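Local coordinates for protein CT263 (PDB 4QAS) that probably acts as a nucleosidase of the MTAN type that hydrolyses futalosine-pathway intermediates during menaquinone synthesis, at residues A78-N82 / P83-L87. The protein carries 1 engineered substitution. Residues are numbered along the deposited sequence; the frame is centred on the assembly and turned at random.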
ATOM      1  N   ALA A  78     -17.445  -8.467   2.453  1.00 12.80           N
ATOM      2  CA  ALA A  78     -18.691  -9.076   2.030  1.00 11.89           C
ATOM      3  C   ALA A  78     -18.724 -10.533   2.463  1.00 12.21           C
ATOM      4  O   ALA A  78     -17.746 -11.257   2.291  1.00 13.32           O
ATOM      5  CB  ALA A  78     -18.904  -8.982   0.507  1.00 12.05           C
ATOM      6  N   GLY A  79     -19.878 -10.944   2.964  1.00 13.20           N
ATOM      7  CA  GLY A  79     -20.100 -12.352   3.236  1.00 13.40           C
ATOM      8  C   GLY A  79     -20.159 -13.163   1.957  1.00 14.33           C
ATOM      9  O   GLY A  79     -20.591 -12.687   0.913  1.00 14.18           O
ATOM     10  N   ALA A  80     -19.746 -14.428   2.040  1.00 14.45           N
ATOM     11  CA  ALA A  80     -19.854 -15.371   0.933  1.00 14.23           C
ATOM     12  C   ALA A  80     -21.013 -16.315   1.201  1.00 16.18           C
ATOM     13  O   ALA A  80     -21.007 -17.053   2.202  1.00 15.92           O
ATOM     14  CB  ALA A  80     -18.562 -16.158   0.798  1.00 16.08           C
ATOM     15  N   ALA A  81     -21.988 -16.312   0.301  1.00 16.45           N
ATOM     16  CA  ALA A  81     -23.173 -17.137   0.429  1.00 17.52           C
ATOM     17  C   ALA A  81     -23.122 -18.371  -0.468  1.00 17.06           C
ATOM     18  O   ALA A  81     -24.118 -19.105  -0.556  1.00 20.96           O
ATOM     19  CB  ALA A  81     -24.415 -16.288   0.104  1.00 18.69           C
ATOM     20  N   ASN A  82     -22.000 -18.601  -1.146  1.00 16.87           N
ATOM     21  CA  ASN A  82     -21.779 -19.786  -1.955  1.00 18.21           C
ATOM     22  C   ASN A  82     -20.467 -20.372  -1.454  1.00 16.73           C
ATOM     23  O   ASN A  82     -19.459 -19.652  -1.382  1.00 16.74           O
ATOM     24  CB  ASN A  82     -21.668 -19.419  -3.436  1.00 20.50           C
ATOM     25  CG  ASN A  82     -21.588 -20.639  -4.327  1.00 26.85           C
ATOM     26  OD1 ASN A  82     -20.854 -21.587  -4.041  1.00 25.46           O
ATOM     27  ND2 ASN A  82     -22.363 -20.636  -5.401  1.00 29.82           N
ATOM     28  N   PRO A  83     -20.433 -21.666  -1.098  1.00 17.67           N
ATOM     29  CA  PRO A  83     -19.177 -22.257  -0.608  1.00 17.18           C
ATOM     30  C   PRO A  83     -18.042 -22.264  -1.617  1.00 17.03           C
ATOM     31  O   PRO A  83     -16.896 -22.474  -1.209  1.00 17.14           O
ATOM     32  CB  PRO A  83     -19.600 -23.678  -0.240  1.00 18.74           C
ATOM     33  CG  PRO A  83     -20.756 -23.979  -1.164  1.00 21.60           C
ATOM     34  CD  PRO A  83     -21.504 -22.678  -1.217  1.00 18.52           C
ATOM     35  N   ASN A  84     -18.312 -22.053  -2.900  1.00 18.59           N
ATOM     36  CA  ASN A  84     -17.217 -22.031  -3.868  1.00 20.99           C
ATOM     37  C   ASN A  84     -16.455 -20.710  -3.890  1.00 22.16           C
ATOM     38  O   ASN A  84     -15.524 -20.564  -4.692  1.00 22.46           O
ATOM     39  CB  ASN A  84     -17.692 -22.417  -5.267  1.00 25.91           C
ATOM     40  CG  ASN A  84     -18.572 -21.373  -5.906  1.00 25.76           C
ATOM     41  OD1 ASN A  84     -18.563 -20.199  -5.527  1.00 27.16           O
ATOM     42  ND2 ASN A  84     -19.332 -21.796  -6.917  1.00 32.70           N
ATOM     43  N   ILE A  85     -16.827 -19.754  -3.046  1.00 17.11           N
ATOM     44  CA  ILE A  85     -16.066 -18.516  -2.869  1.00 16.58           C
ATOM     45  C   ILE A  85     -15.123 -18.723  -1.688  1.00 15.06           C
ATOM     46  O   ILE A  85     -15.605 -18.867  -0.554  1.00 16.68           O
ATOM     47  CB  ILE A  85     -17.022 -17.348  -2.590  1.00 16.39           C
ATOM     48  CG1 ILE A  85     -17.911 -17.101  -3.809  1.00 18.24           C
ATOM     49  CG2 ILE A  85     -16.261 -16.079  -2.211  1.00 16.59           C
ATOM     50  CD1 ILE A  85     -19.086 -16.169  -3.558  1.00 20.27           C
ATOM     51  N   PRO A  86     -13.810 -18.749  -1.889  1.00 15.39           N
ATOM     52  CA  PRO A  86     -12.908 -18.849  -0.748  1.00 16.31           C
ATOM     53  C   PRO A  86     -12.933 -17.545   0.034  1.00 16.08           C
ATOM     54  O   PRO A  86     -13.269 -16.492  -0.511  1.00 15.19           O
ATOM     55  CB  PRO A  86     -11.536 -19.072  -1.394  1.00 18.77           C
ATOM     56  CG  PRO A  86     -11.646 -18.355  -2.684  1.00 22.09           C
ATOM     57  CD  PRO A  86     -13.074 -18.535  -3.150  1.00 18.12           C
ATOM     58  N   LEU A  87     -12.601 -17.609   1.319  1.00 14.76           N
ATOM     59  CA  LEU A  87     -12.467 -16.408   2.136  1.00 14.22           C
ATOM     60  C   LEU A  87     -11.134 -15.694   1.892  1.00 13.76           C
ATOM     61  O   LEU A  87     -10.174 -16.258   1.356  1.00 15.87           O
ATOM     62  CB  LEU A  87     -12.616 -16.739   3.617  1.00 14.94           C
ATOM     63  CG  LEU A  87     -13.929 -17.437   3.978  1.00 15.00           C
ATOM     64  CD1 LEU A  87     -14.069 -17.481   5.472  1.00 17.36           C
ATOM     65  CD2 LEU A  87     -15.121 -16.724   3.364  1.00 14.78           C
TER
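Asn82 and Asn84 meet through backbone and side chain together. The amide N of Asn84 donates to OD1 of Asn82 at 2.8 Å, a nearly straight bond (170° at the hydrogen) whose donor is tilted from the carbonyl plane. CG of Asn82 is anti to its own backbone N (chi1 -174°), which sets it beside the carbonyl carbon and turns OD1 along the following peptide to that N-H. OD1 of Asn82 also sits over the face of the Asn84 carboxamide, 3.0 Å above its CG; with the planes 14° apart, the two amides form an offset stack. No hydrogen bond links them, since Asn82 OD1 is used by the backbone N-H of Asn84.

The bond from residue i+2 to an asparagine side-chain oxygen defines an Asx turn, here with proline at its second position. It is superposed on a type I beta turn from Asn82 to Ile85, closed by Ile85 N to Asn82 O at 3.1 Å. Asn82 thus accepts through both its side-chain and main-chain oxygens, gripping the chain as it leaves strand 71-80 towards strand 90-99.

The two flanks differ in burial. Ala80 and Ile85 are buried, and CB of Ala80 rests against CG2 of Ile85 at 3.8 Å, while CD2 of Leu87 makes a wider approach to the same Ala80 CB at 4.3 Å. Tyr167 of strand 158-167 covers Ala80 and Leu87, and its hydroxyl is hydrogen-bonded to the carbonyl of Ile85; Leu139 packs on Ile85. Towards solvent, Pro83 and Asn84 are exposed and Asn82 is partly so.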